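Local coordinates for hypothetical protein (Geobacillus stearothermophilus, PDB 1SFS) that is of unknown function but may be a bacterial lysozyme, having a glycoside hydrolase-like domain of the Rv2525c type, at residues 31-36 with 225-230; 57-62 with 86-91; 121-126 with 148-153; 165-170 with 204-209; 184-189 with 214-219. All blocks are in the same frame, centred on the assembly; numbering follows the deposited sequence.

Contacts 1, 2, 3 and 5 are buried seams of one eight-stranded sheet whose first and last strands also pair, whereas contact 4 is partly buried and peripheral, its centre about 17 Å from the centre of the chain. Contacts 2 and 3 join parallel neighbours and pack mainly apolar groups; strands 84-89 and 122-126 pair directly between them. Contact 1 is the antiparallel closure of the sheet and carries acidic and amide groups. Contact 5 combines a parallel strand pair with an exposed stack of two arginines, and it touches contact 1 through D33 and Q216. Contact 4 relies on a covalent disulfide, and its loop meets contact 5 where A204 bonds to S185 and A187.

Contact 1 (31-36 with 225-230); sequences GVDSAQ and PVDTNL
G31, V32 and D33 pair with N229, T228 and D227 at the closing seam of the eight-stranded sheet, where strand 29-33, first in order, meets strand 227-231, the last and only antiparallel one. The local axes run at 138°. G31 with N229 and D33 with D227 are hydrogen-bonded pairs, G31 N reaching N229 O over 2.9 Å and D227 N reaching D33 O over 2.9 Å; V32 with T228 between them is non-hydrogen-bonded. On the face of V32, its CG1 lies 4.1 Å from V226 CG2, and V46 of helix 40-49 packs on both valines. The face of D33 is polar. Its CG stands between the backbone N and the carbonyl carbon (chi1 63°), which brings the carboxylate across to the other strand. There N229 ND2 donates almost straight (170°) to D33 OD2 over 2.8 Å, meeting it on the anti side; W184 NE1 holds the other end of that amide. D33 OD1 and D227 OD1 come to 2.5 Å with their carboxylate planes oblique. With N229 ND2 and Q216 NE2 both gripping D33 OD2, and D220 N donating to D227 OD2, the turn of the two carboxylates against each other is probably fixed.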
# COMPACT_ATOMS: atom_id res chain seq x y z
N GLY A 31 8.50 -7.23 5.16
CA GLY A 31 8.50 -7.12 3.71
C GLY A 31 9.09 -5.81 3.26
O GLY A 31 9.66 -5.08 4.06
N VAL A 32 8.99 -5.58 1.95
CA VAL A 32 9.63 -4.42 1.35
C VAL A 32 8.69 -3.79 0.33
O VAL A 32 7.60 -4.31 0.08
CB VAL A 32 10.99 -4.79 0.67
CG1 VAL A 32 11.95 -5.33 1.72
CG2 VAL A 32 10.80 -5.75 -0.48
N ASP A 33 9.08 -2.68 -0.25
CA ASP A 33 8.39 -2.13 -1.41
C ASP A 33 9.46 -1.43 -2.28
O ASP A 33 10.52 -1.04 -1.78
CB ASP A 33 7.25 -1.18 -1.01
CG ASP A 33 7.68 0.03 -0.28
OD1 ASP A 33 8.18 0.98 -0.98
OD2 ASP A 33 7.57 0.08 0.96
N SER A 34 9.15 -1.27 -3.56
CA SER A 34 10.06 -0.59 -4.45
C SER A 34 9.33 0.06 -5.61
O SER A 34 8.36 -0.46 -6.15
CB SER A 34 11.11 -1.55 -4.99
OG SER A 34 10.57 -2.61 -5.75
N ALA A 35 9.88 1.20 -6.03
CA ALA A 35 9.44 1.87 -7.24
C ALA A 35 9.73 1.05 -8.49
O ALA A 35 8.97 1.06 -9.44
CB ALA A 35 10.11 3.21 -7.34
N GLN A 36 10.85 0.34 -8.48
CA GLN A 36 11.28 -0.41 -9.67
C GLN A 36 10.80 -1.86 -9.61
O GLN A 36 10.44 -2.42 -8.58
CB GLN A 36 12.78 -0.21 -9.90
CG GLN A 36 13.55 -1.04 -8.95
CD GLN A 36 15.04 -0.64 -9.02
OE1 GLN A 36 15.49 0.36 -8.51
NE2 GLN A 36 15.87 -1.50 -9.61
N PRO A 225 17.65 -0.84 -3.30
CA PRO A 225 16.77 0.32 -3.49
C PRO A 225 15.32 -0.01 -3.18
O PRO A 225 14.41 -0.05 -4.01
CB PRO A 225 16.97 0.68 -4.96
CG PRO A 225 17.25 -0.66 -5.61
CD PRO A 225 18.07 -1.40 -4.58
N VAL A 226 15.07 -0.26 -1.88
CA VAL A 226 13.78 -0.62 -1.37
C VAL A 226 13.49 0.10 -0.06
O VAL A 226 14.41 0.60 0.63
CB VAL A 226 13.67 -2.14 -1.12
CG1 VAL A 226 14.02 -2.93 -2.37
CG2 VAL A 226 14.55 -2.63 0.05
N ASP A 227 12.23 0.15 0.29
CA ASP A 227 11.77 0.54 1.62
C ASP A 227 11.44 -0.71 2.41
O ASP A 227 11.17 -1.77 1.84
CB ASP A 227 10.52 1.39 1.54
CG ASP A 227 10.72 2.53 0.57
OD1 ASP A 227 9.83 2.74 -0.32
OD2 ASP A 227 11.70 3.29 0.62
N THR A 228 11.41 -0.61 3.75
CA THR A 228 11.16 -1.73 4.61
C THR A 228 9.87 -1.56 5.41
O THR A 228 9.55 -0.49 5.91
CB THR A 228 12.34 -2.02 5.57
OG1 THR A 228 12.63 -0.86 6.36
CG2 THR A 228 13.60 -2.39 4.78
N ASN A 229 9.14 -2.69 5.51
CA ASN A 229 7.80 -2.71 6.09
C ASN A 229 7.65 -3.86 7.05
O ASN A 229 8.32 -4.90 6.94
CB ASN A 229 6.75 -2.89 5.00
CG ASN A 229 6.76 -1.77 4.00
OD1 ASN A 229 6.26 -0.70 4.24
ND2 ASN A 229 7.33 -2.05 2.82
N LEU A 230 6.69 -3.72 7.96
CA LEU A 230 6.16 -4.77 8.79
C LEU A 230 4.65 -4.84 8.60
O LEU A 230 4.02 -3.82 8.30
CB LEU A 230 6.49 -4.57 10.25
CG LEU A 230 7.97 -4.74 10.62
CD1 LEU A 230 8.25 -4.06 11.95
CD2 LEU A 230 8.32 -6.20 10.66

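Contact 2 (57-62 with 86-91); sequences GRYLSE and LPIYNA
Y59 and L60 meet I88 first through the backbone, where parallel strands alternate their bonds: I88 N donates to R58 O over 2.9 Å, and L60 N to I88 O over 2.8 Å. R58 N likewise donates to L86 O. Side-chain packing follows on the face shared by Y59 and I88. Y59 CG lies anti to the carbonyl carbon (chi1 -64°), which lays the ring over the isoleucine: I88 CD1 stands 4.1 Å from the centroid of the Y59 ring and 20° off its normal, a CH-pi contact, while I88 CG2 touches Y59 CE2 at 3.6 Å. The N90 amide crosses the same ring with its plane 40° from it, N90 CG being 3.4 Å from Y59 CD2. These are the two strands of a beta-alpha-beta unit whose crossover is helix 72-80. L60 splits its two branches over the other face, with CD2 directed at P87 and CD1 at 3.9 Å from Y89 CB. Among the polar interactions, R58 NE forms a salt bridge with E74 of helix 72-80, and N90 ND2 bonds to S67 OG. Past the strand ends a water bridges the two segments, bonding to S61 OG at 2.8 Å and accepting from N90 N at 3.0 Å.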
# COMPACT_ATOMS: atom_id res chain seq x y z
N GLY A 57 5.66 -4.46 -1.97
CA GLY A 57 4.82 -3.40 -2.48
C GLY A 57 5.31 -2.95 -3.87
O GLY A 57 6.49 -2.67 -4.05
N ARG A 58 4.39 -2.90 -4.79
CA ARG A 58 4.67 -2.56 -6.17
C ARG A 58 3.51 -1.79 -6.76
O ARG A 58 2.37 -1.87 -6.31
CB ARG A 58 4.89 -3.84 -7.00
CG ARG A 58 6.20 -4.54 -6.69
CD ARG A 58 7.44 -3.73 -7.16
NE ARG A 58 7.40 -3.64 -8.61
CZ ARG A 58 7.14 -2.58 -9.33
NH1 ARG A 58 7.04 -1.35 -8.78
NH2 ARG A 58 6.98 -2.73 -10.63
N TYR A 59 3.81 -1.03 -7.81
CA TYR A 59 2.86 -0.07 -8.39
C TYR A 59 2.09 -0.65 -9.53
O TYR A 59 2.61 -1.32 -10.43
CB TYR A 59 3.63 1.22 -8.79
CG TYR A 59 4.18 1.86 -7.58
CD1 TYR A 59 5.42 1.49 -7.05
CD2 TYR A 59 3.43 2.77 -6.83
CE1 TYR A 59 5.90 2.05 -5.88
CE2 TYR A 59 3.90 3.34 -5.69
CZ TYR A 59 5.13 3.00 -5.19
OH TYR A 59 5.63 3.51 -4.03
N LEU A 60 0.79 -0.35 -9.58
CA LEU A 60 -0.12 -0.82 -10.60
C LEU A 60 0.13 -0.21 -11.98
O LEU A 60 -0.27 -0.84 -12.98
CB LEU A 60 -1.56 -0.57 -10.19
CG LEU A 60 -2.08 -1.48 -9.07
CD1 LEU A 60 -3.38 -0.94 -8.51
CD2 LEU A 60 -2.31 -2.90 -9.54
N SER A 61 0.69 0.98 -12.02
CA SER A 61 0.90 1.66 -13.31
C SER A 61 2.17 2.48 -13.24
O SER A 61 2.78 2.75 -12.18
CB SER A 61 -0.34 2.44 -13.68
OG SER A 61 -0.54 3.50 -12.78
N GLU A 62 2.63 2.83 -14.43
CA GLU A 62 3.84 3.59 -14.69
C GLU A 62 3.60 5.06 -14.42
O GLU A 62 2.68 5.64 -15.01
CB GLU A 62 4.26 3.35 -16.14
CG GLU A 62 5.60 3.94 -16.51
CD GLU A 62 6.72 3.01 -16.15
OE1 GLU A 62 7.91 3.49 -16.23
OE2 GLU A 62 6.45 1.80 -15.83
N LEU A 86 1.89 -6.62 -3.02
CA LEU A 86 1.14 -5.59 -2.27
C LEU A 86 0.89 -4.43 -3.25
O LEU A 86 1.79 -3.59 -3.44
CB LEU A 86 1.97 -5.28 -1.02
CG LEU A 86 1.65 -4.01 -0.24
CD1 LEU A 86 0.19 -4.10 0.16
CD2 LEU A 86 2.52 -3.79 0.99
N PRO A 87 -0.26 -4.39 -3.96
CA PRO A 87 -0.43 -3.45 -5.06
C PRO A 87 -0.77 -2.05 -4.65
O PRO A 87 -1.61 -1.87 -3.75
CB PRO A 87 -1.60 -4.07 -5.88
CG PRO A 87 -1.94 -5.34 -5.21
CD PRO A 87 -1.42 -5.27 -3.83
N ILE A 88 -0.17 -1.07 -5.29
CA ILE A 88 -0.30 0.33 -4.97
C ILE A 88 -0.72 1.10 -6.21
O ILE A 88 -0.11 0.95 -7.26
CB ILE A 88 1.04 0.91 -4.49
CG1 ILE A 88 1.68 0.09 -3.40
CG2 ILE A 88 0.87 2.36 -4.07
CD1 ILE A 88 3.16 0.36 -3.21
N TYR A 89 -1.74 1.93 -6.10
CA TYR A 89 -2.17 2.85 -7.15
C TYR A 89 -1.68 4.26 -6.83
O TYR A 89 -2.10 4.76 -5.79
CB TYR A 89 -3.69 2.78 -7.30
CG TYR A 89 -4.16 3.74 -8.39
CD1 TYR A 89 -3.94 3.41 -9.73
CD2 TYR A 89 -4.79 4.94 -8.08
CE1 TYR A 89 -4.35 4.27 -10.73
CE2 TYR A 89 -5.18 5.78 -9.12
CZ TYR A 89 -4.96 5.45 -10.42
OH TYR A 89 -5.38 6.30 -11.42
N ASN A 90 -0.85 4.87 -7.69
CA ASN A 90 -0.22 6.15 -7.41
C ASN A 90 -0.31 7.14 -8.55
O ASN A 90 0.46 8.10 -8.57
CB ASN A 90 1.23 6.00 -7.00
CG ASN A 90 2.15 5.62 -8.13
OD1 ASN A 90 1.72 4.97 -9.06
ND2 ASN A 90 3.38 6.03 -8.06
N ALA A 91 -1.26 6.91 -9.45
CA ALA A 91 -1.36 7.80 -10.64
C ALA A 91 -2.36 8.92 -10.39
O ALA A 91 -3.28 9.23 -11.13
CB ALA A 91 -1.75 7.01 -11.86
O HOH W 1 -0.04 3.19 -10.06

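Contact 3 (121-126 with 148-153); sequences KLLFAN and TGYRPG
F124 lays one face of its ring over G153, whose CA stands 3.8 Å from the F124 ring centroid and 23° off the normal, a CH-pi contact displaced toward the rim. A CB on G153 would collide with F124 CD1, so the ring can lie this close because G153 has no side chain. L122 and R151 instead lie alongside each other, pointing the same way, with L122 CD2 at 3.7 Å from R151 CG. R151 CG is anti to its N (chi1 -169°) and the chain stays extended to NE, which donates to Q180 O; F238 adds a cation-pi contact. All this spans strands 122-126 and 151-156 of a beta-alpha-beta unit connected by helix 135-145, with parallel register fixed by R151 N to K121 O at 2.9 Å and A125 N to G153 O at 2.9 Å. With a serine in place of F124, G153 CA would probably lose its aromatic cover, and a gap would open beside L86 and W184, which also pack on the ring. On the opposite face of the sheet from F124, L123 CD1 comes off-centre to the Y150 ring, 4.3 Å from its centroid, while K121 O lies at that ring's edge, in plane, 3.6 Å from Y150 CD2. Y150 OH bonds to I117 O.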
# COMPACT_ATOMS: atom_id res chain seq x y z
N LYS A 121 -8.84 -9.03 -2.94
CA LYS A 121 -7.47 -8.57 -2.70
C LYS A 121 -7.47 -7.06 -2.52
O LYS A 121 -8.28 -6.35 -3.13
CB LYS A 121 -6.56 -9.00 -3.80
CG LYS A 121 -6.46 -10.48 -4.07
CD LYS A 121 -5.95 -11.27 -2.89
CE LYS A 121 -5.86 -12.75 -3.24
NZ LYS A 121 -5.45 -13.49 -2.00
N LEU A 122 -6.56 -6.57 -1.68
CA LEU A 122 -6.38 -5.15 -1.44
C LEU A 122 -5.70 -4.42 -2.59
O LEU A 122 -4.73 -4.93 -3.17
CB LEU A 122 -5.52 -4.97 -0.19
CG LEU A 122 -6.25 -5.14 1.13
CD1 LEU A 122 -5.31 -5.49 2.25
CD2 LEU A 122 -7.03 -3.88 1.47
N LEU A 123 -6.15 -3.21 -2.84
CA LEU A 123 -5.48 -2.23 -3.70
C LEU A 123 -5.23 -0.98 -2.86
O LEU A 123 -6.22 -0.43 -2.33
CB LEU A 123 -6.28 -1.88 -4.94
CG LEU A 123 -6.77 -3.04 -5.79
CD1 LEU A 123 -7.62 -2.54 -6.93
CD2 LEU A 123 -5.63 -3.90 -6.32
N PHE A 124 -4.01 -0.55 -2.71
CA PHE A 124 -3.69 0.60 -1.85
C PHE A 124 -3.56 1.88 -2.61
O PHE A 124 -2.75 2.00 -3.52
CB PHE A 124 -2.39 0.36 -1.09
CG PHE A 124 -2.55 -0.59 0.08
CD1 PHE A 124 -2.74 -0.10 1.36
CD2 PHE A 124 -2.56 -1.97 -0.10
CE1 PHE A 124 -2.95 -0.94 2.43
CE2 PHE A 124 -2.78 -2.82 0.98
CZ PHE A 124 -2.96 -2.30 2.23
N ALA A 125 -4.28 2.92 -2.20
CA ALA A 125 -4.11 4.27 -2.73
C ALA A 125 -2.93 4.93 -2.07
O ALA A 125 -2.84 4.99 -0.85
CB ALA A 125 -5.36 5.08 -2.45
N ASN A 126 -2.05 5.54 -2.87
CA ASN A 126 -0.87 6.24 -2.40
C ASN A 126 -1.12 7.69 -2.02
O ASN A 126 -1.00 8.56 -2.88
CB ASN A 126 0.14 6.19 -3.55
CG ASN A 126 1.39 6.89 -3.14
OD1 ASN A 126 2.12 6.34 -2.31
ND2 ASN A 126 1.68 8.05 -3.70
N THR A 148 -16.66 -4.23 -6.96
CA THR A 148 -15.66 -4.88 -7.78
C THR A 148 -15.03 -6.13 -7.19
O THR A 148 -14.35 -6.88 -7.88
CB THR A 148 -14.53 -3.89 -8.13
OG1 THR A 148 -13.63 -3.76 -7.03
CG2 THR A 148 -15.10 -2.56 -8.57
N GLY A 149 -15.21 -6.26 -5.88
CA GLY A 149 -14.55 -7.35 -5.20
C GLY A 149 -13.15 -7.01 -4.67
O GLY A 149 -12.65 -7.82 -3.90
N TYR A 150 -12.54 -5.90 -5.09
CA TYR A 150 -11.27 -5.50 -4.51
C TYR A 150 -11.54 -4.75 -3.21
O TYR A 150 -12.56 -4.08 -3.04
CB TYR A 150 -10.51 -4.63 -5.49
CG TYR A 150 -10.06 -5.41 -6.70
CD1 TYR A 150 -10.74 -5.33 -7.89
CD2 TYR A 150 -9.00 -6.31 -6.65
CE1 TYR A 150 -10.36 -6.05 -8.99
CE2 TYR A 150 -8.61 -7.04 -7.73
CZ TYR A 150 -9.29 -6.92 -8.91
OH TYR A 150 -8.92 -7.63 -10.02
N ARG A 151 -10.62 -4.86 -2.27
CA ARG A 151 -10.74 -4.25 -0.97
C ARG A 151 -9.94 -2.96 -0.92
O ARG A 151 -8.80 -2.93 -1.44
CB ARG A 151 -10.30 -5.22 0.12
CG ARG A 151 -10.65 -4.75 1.52
CD ARG A 151 -10.24 -5.76 2.59
NE ARG A 151 -10.63 -5.21 3.90
CZ ARG A 151 -10.58 -5.87 5.04
NH1 ARG A 151 -10.93 -5.33 6.17
NH2 ARG A 151 -10.11 -7.12 5.06
N PRO A 152 -10.43 -1.90 -0.31
CA PRO A 152 -9.71 -0.62 -0.31
C PRO A 152 -8.59 -0.59 0.71
O PRO A 152 -8.77 -0.79 1.90
CB PRO A 152 -10.80 0.40 0.05
CG PRO A 152 -11.85 -0.37 0.76
CD PRO A 152 -11.81 -1.77 0.21
N GLY A 153 -7.41 -0.25 0.22
CA GLY A 153 -6.27 0.07 1.06
C GLY A 153 -5.93 1.54 0.97
O GLY A 153 -6.17 2.19 -0.08

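Contact 4 (165-170 with 204-209); sequences AAYCEA and AAPPCS
A disulfide between C168 and C208 fastens helix 163-173 to the irregular segment that precedes strand 211-218, and the flanking Y167 adds a second attachment. The link is covalent, SG of C168 lying 2.2 Å from SG of C208, and its chi3 of -93° is close to the perpendicular twist usual for a disulfide. The two halves reach it differently: C168 SG is anti to its carbonyl carbon (chi1 -68°), whereas C208 SG sits between backbone N and carbonyl carbon. The two prolines before C208 pack on the C168 sulfur: P207 CD approaches C168 SG to 3.7 Å, and P206 CB touches it at longer range. One residue earlier on the helix, Y167 reaches along the loop toward P206, C208 and S209. Its CE2 comes to 3.5 Å from C208 SG, an oblique sulfur-aromatic contact with the sulfur 69° off the ring normal, and its CD2 meets P206 CG at 3.7 Å. I183 of strand 182-185, I138 of helix 135-145 and V177 of helix 176-180 also pack on this tyrosine, so the ring is wedged between loop, helices and sheet. The site is partly buried and lies away from the centre of the chain; a second disulfide, C45 with C224, ties another part of the protein. At the far end of the Y167 ring, OH donates to S209 O over 2.7 Å, in the carbonyl plane and on a lone pair, with that oxygen also near the plane of the ring.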
# COMPACT_ATOMS: atom_id res chain seq x y z
N ALA A 165 -7.55 13.38 9.65
CA ALA A 165 -8.84 14.02 9.87
C ALA A 165 -9.82 13.62 8.79
O ALA A 165 -11.02 13.43 9.07
CB ALA A 165 -8.69 15.54 10.00
N ALA A 166 -9.38 13.55 7.53
CA ALA A 166 -10.25 13.15 6.44
C ALA A 166 -10.79 11.74 6.64
O ALA A 166 -11.96 11.46 6.43
CB ALA A 166 -9.50 13.27 5.11
N TYR A 167 -9.89 10.83 7.04
CA TYR A 167 -10.25 9.47 7.30
C TYR A 167 -11.26 9.38 8.42
O TYR A 167 -12.27 8.69 8.33
CB TYR A 167 -8.96 8.62 7.60
CG TYR A 167 -9.30 7.23 8.03
CD1 TYR A 167 -9.62 6.22 7.10
CD2 TYR A 167 -9.34 6.92 9.38
CE1 TYR A 167 -9.95 4.95 7.55
CE2 TYR A 167 -9.71 5.67 9.81
CZ TYR A 167 -10.01 4.68 8.90
OH TYR A 167 -10.41 3.42 9.30
N CYS A 168 -10.99 10.07 9.54
CA CYS A 168 -11.91 9.97 10.70
C CYS A 168 -13.26 10.59 10.36
O CYS A 168 -14.29 10.05 10.80
CB CYS A 168 -11.30 10.52 11.93
SG CYS A 168 -9.89 9.48 12.54
N GLU A 169 -13.31 11.67 9.57
CA GLU A 169 -14.59 12.20 9.14
C GLU A 169 -15.30 11.18 8.27
O GLU A 169 -16.52 10.94 8.42
CB GLU A 169 -14.41 13.51 8.40
CG GLU A 169 -15.67 14.00 7.74
CD GLU A 169 -15.56 15.28 6.95
OE1 GLU A 169 -16.59 15.62 6.26
OE2 GLU A 169 -14.52 15.97 7.05
N ALA A 170 -14.58 10.55 7.34
CA ALA A 170 -15.22 9.55 6.48
C ALA A 170 -15.80 8.42 7.29
O ALA A 170 -16.91 7.93 7.01
CB ALA A 170 -14.21 9.05 5.46
N ALA A 204 2.00 4.33 13.69
CA ALA A 204 1.03 5.40 14.04
C ALA A 204 -0.31 5.08 13.38
O ALA A 204 -0.38 4.60 12.26
CB ALA A 204 1.53 6.72 13.55
N ALA A 205 -1.37 5.45 14.06
CA ALA A 205 -2.72 5.23 13.58
C ALA A 205 -3.51 6.52 13.63
O ALA A 205 -3.24 7.38 14.44
CB ALA A 205 -3.39 4.23 14.49
N PRO A 206 -4.56 6.65 12.81
CA PRO A 206 -5.46 7.79 12.99
C PRO A 206 -6.21 7.65 14.28
O PRO A 206 -6.29 6.57 14.86
CB PRO A 206 -6.41 7.65 11.82
CG PRO A 206 -6.42 6.21 11.52
CD PRO A 206 -5.02 5.72 11.76
N PRO A 207 -6.79 8.74 14.79
CA PRO A 207 -7.43 8.72 16.11
C PRO A 207 -8.85 8.21 16.08
O PRO A 207 -9.68 8.77 16.81
CB PRO A 207 -7.32 10.17 16.54
CG PRO A 207 -7.41 10.94 15.30
CD PRO A 207 -6.69 10.12 14.27
N CYS A 208 -9.16 7.24 15.30
CA CYS A 208 -10.47 6.60 15.22
C CYS A 208 -10.28 5.16 14.76
O CYS A 208 -9.16 4.74 14.44
CB CYS A 208 -11.38 7.39 14.33
SG CYS A 208 -10.80 7.47 12.62
N SER A 209 -11.37 4.40 14.63
CA SER A 209 -11.33 3.00 14.27
C SER A 209 -10.61 2.79 12.94
O SER A 209 -10.95 3.43 11.93
CB SER A 209 -12.77 2.49 14.07
OG SER A 209 -12.75 1.09 13.80

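Contact 5 (184-189 with 214-219); sequences WSAAPR and VWQYGR
W215 meets P188 through its indole N-H: NE1 donates to P188 O over 2.8 Å, with a bent angle of 144°, approaching within the carbonyl plane while the oxygen sits somewhat out of the indole plane. P188 follows a cis peptide bond, and its CG packs on W215 CZ2 at 4.0 Å. A leucine in place of W215 removes the indole N-H, and P188 O would probably be left without that donor and the cis-proline turn less firmly held against strand 211-218. W184 points to the other face of the sheet. Its CG is anti to the backbone N, which carries the indole alongside V214, and V214 CG1 lies over it, 3.7 Å from the centroid of the W184 five-membered ring and 15° off the normal. The backbones are joined by S185 N to V214 O and by Q216 N to S185 O over 2.9 Å, the pattern of parallel strands.

At the exposed end the guanidinium groups of R189 and R219 stack flat, centres 3.5 Å apart and planes at 11°. A water lies between R189 NE, 2.7 Å away, and the Q216 oxygens O and OE1. Q216 OE1 also accepts from R219 NE over 3.0 Å, and this amide oxygen probably helps offset the two like charges. Farther out, Y155 OH bonds both R219 NH2 and Q216 OE1. Y217 and G218 form a classic beta bulge facing T228, on strand 227-231, the antiparallel neighbour of 211-218. Strand 182-185 bonds along its other edge to strand 151-156, and across the interior W184 rests on L86 and I88 of strand 84-89.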
# COMPACT_ATOMS: atom_id res chain seq x y z
N TRP A 184 -2.04 1.24 5.50
CA TRP A 184 -0.60 1.08 5.48
C TRP A 184 -0.04 2.42 5.94
O TRP A 184 -0.11 3.41 5.22
CB TRP A 184 -0.15 0.71 4.06
CG TRP A 184 1.32 0.53 3.84
CD1 TRP A 184 2.35 0.60 4.72
CD2 TRP A 184 1.88 0.23 2.57
NE1 TRP A 184 3.54 0.34 4.07
CE2 TRP A 184 3.28 0.13 2.76
CE3 TRP A 184 1.32 0.05 1.31
CZ2 TRP A 184 4.15 -0.15 1.70
CZ3 TRP A 184 2.19 -0.22 0.28
CH2 TRP A 184 3.57 -0.32 0.49
N SER A 185 0.47 2.46 7.17
CA SER A 185 0.92 3.69 7.77
C SER A 185 2.38 3.96 7.47
O SER A 185 3.22 3.06 7.62
CB SER A 185 0.73 3.59 9.29
OG SER A 185 1.21 4.79 9.87
N ALA A 186 2.68 5.19 7.09
CA ALA A 186 4.02 5.67 6.81
C ALA A 186 4.68 6.39 7.97
O ALA A 186 5.63 7.12 7.77
CB ALA A 186 3.98 6.58 5.58
N ALA A 187 4.23 6.15 9.20
CA ALA A 187 4.82 6.77 10.38
C ALA A 187 4.69 5.85 11.57
O ALA A 187 3.72 5.08 11.63
CB ALA A 187 4.06 8.07 10.71
N PRO A 188 5.56 5.96 12.55
CA PRO A 188 6.83 6.71 12.49
C PRO A 188 7.81 5.98 11.60
O PRO A 188 7.56 4.86 11.14
CB PRO A 188 7.29 6.74 13.97
CG PRO A 188 6.77 5.45 14.48
CD PRO A 188 5.43 5.21 13.82
N ARG A 189 8.96 6.58 11.37
CA ARG A 189 9.93 6.07 10.42
C ARG A 189 11.31 6.02 11.04
O ARG A 189 12.19 6.87 10.79
CB ARG A 189 9.92 7.01 9.20
CG ARG A 189 10.63 6.50 8.00
CD ARG A 189 10.57 7.45 6.78
NE ARG A 189 9.19 7.66 6.45
CZ ARG A 189 8.58 8.76 6.09
NH1 ARG A 189 9.24 9.89 5.89
NH2 ARG A 189 7.26 8.68 5.89
N VAL A 214 -0.30 -2.55 7.95
CA VAL A 214 1.01 -2.43 7.33
C VAL A 214 1.68 -1.19 7.89
O VAL A 214 1.01 -0.19 8.14
CB VAL A 214 0.98 -2.37 5.79
CG1 VAL A 214 2.26 -2.94 5.21
CG2 VAL A 214 -0.26 -3.03 5.21
N TRP A 215 3.01 -1.21 8.02
CA TRP A 215 3.78 -0.12 8.56
C TRP A 215 5.07 0.01 7.75
O TRP A 215 5.91 -0.91 7.79
CB TRP A 215 4.12 -0.40 10.03
CG TRP A 215 4.95 0.65 10.67
CD1 TRP A 215 5.01 1.98 10.41
CD2 TRP A 215 5.89 0.44 11.73
NE1 TRP A 215 5.91 2.59 11.23
CE2 TRP A 215 6.47 1.66 12.05
CE3 TRP A 215 6.30 -0.70 12.42
CZ2 TRP A 215 7.45 1.80 13.04
CZ3 TRP A 215 7.27 -0.58 13.41
CH2 TRP A 215 7.82 0.65 13.70
N GLN A 216 5.27 1.12 7.08
CA GLN A 216 6.54 1.43 6.41
C GLN A 216 7.43 2.09 7.48
O GLN A 216 7.26 3.27 7.78
CB GLN A 216 6.34 2.30 5.21
CG GLN A 216 7.59 2.37 4.34
CD GLN A 216 7.35 3.31 3.21
OE1 GLN A 216 7.17 4.52 3.47
NE2 GLN A 216 7.31 2.80 1.99
N TYR A 217 8.34 1.31 8.05
CA TYR A 217 9.15 1.83 9.13
C TYR A 217 10.47 2.44 8.68
O TYR A 217 11.15 3.10 9.48
CB TYR A 217 9.38 0.75 10.19
CG TYR A 217 10.30 -0.34 9.80
CD1 TYR A 217 11.65 -0.26 10.04
CD2 TYR A 217 9.86 -1.54 9.26
CE1 TYR A 217 12.52 -1.29 9.70
CE2 TYR A 217 10.70 -2.57 8.91
CZ TYR A 217 12.06 -2.45 9.14
OH TYR A 217 12.89 -3.48 8.80
N GLY A 218 10.83 2.26 7.41
CA GLY A 218 12.00 2.89 6.89
C GLY A 218 11.93 3.06 5.39
O GLY A 218 11.31 2.23 4.70
N ARG A 219 12.57 4.09 4.86
CA ARG A 219 12.66 4.33 3.43
C ARG A 219 14.12 4.29 3.01
O ARG A 219 15.02 4.72 3.76
CB ARG A 219 12.03 5.69 3.03
CG ARG A 219 10.53 5.71 3.18
CD ARG A 219 10.00 7.09 2.77
NE ARG A 219 8.56 7.11 2.81
CZ ARG A 219 7.87 8.26 2.64
NH1 ARG A 219 8.40 9.46 2.44
NH2 ARG A 219 6.56 8.14 2.69
O HOH W 2 7.64 5.46 5.96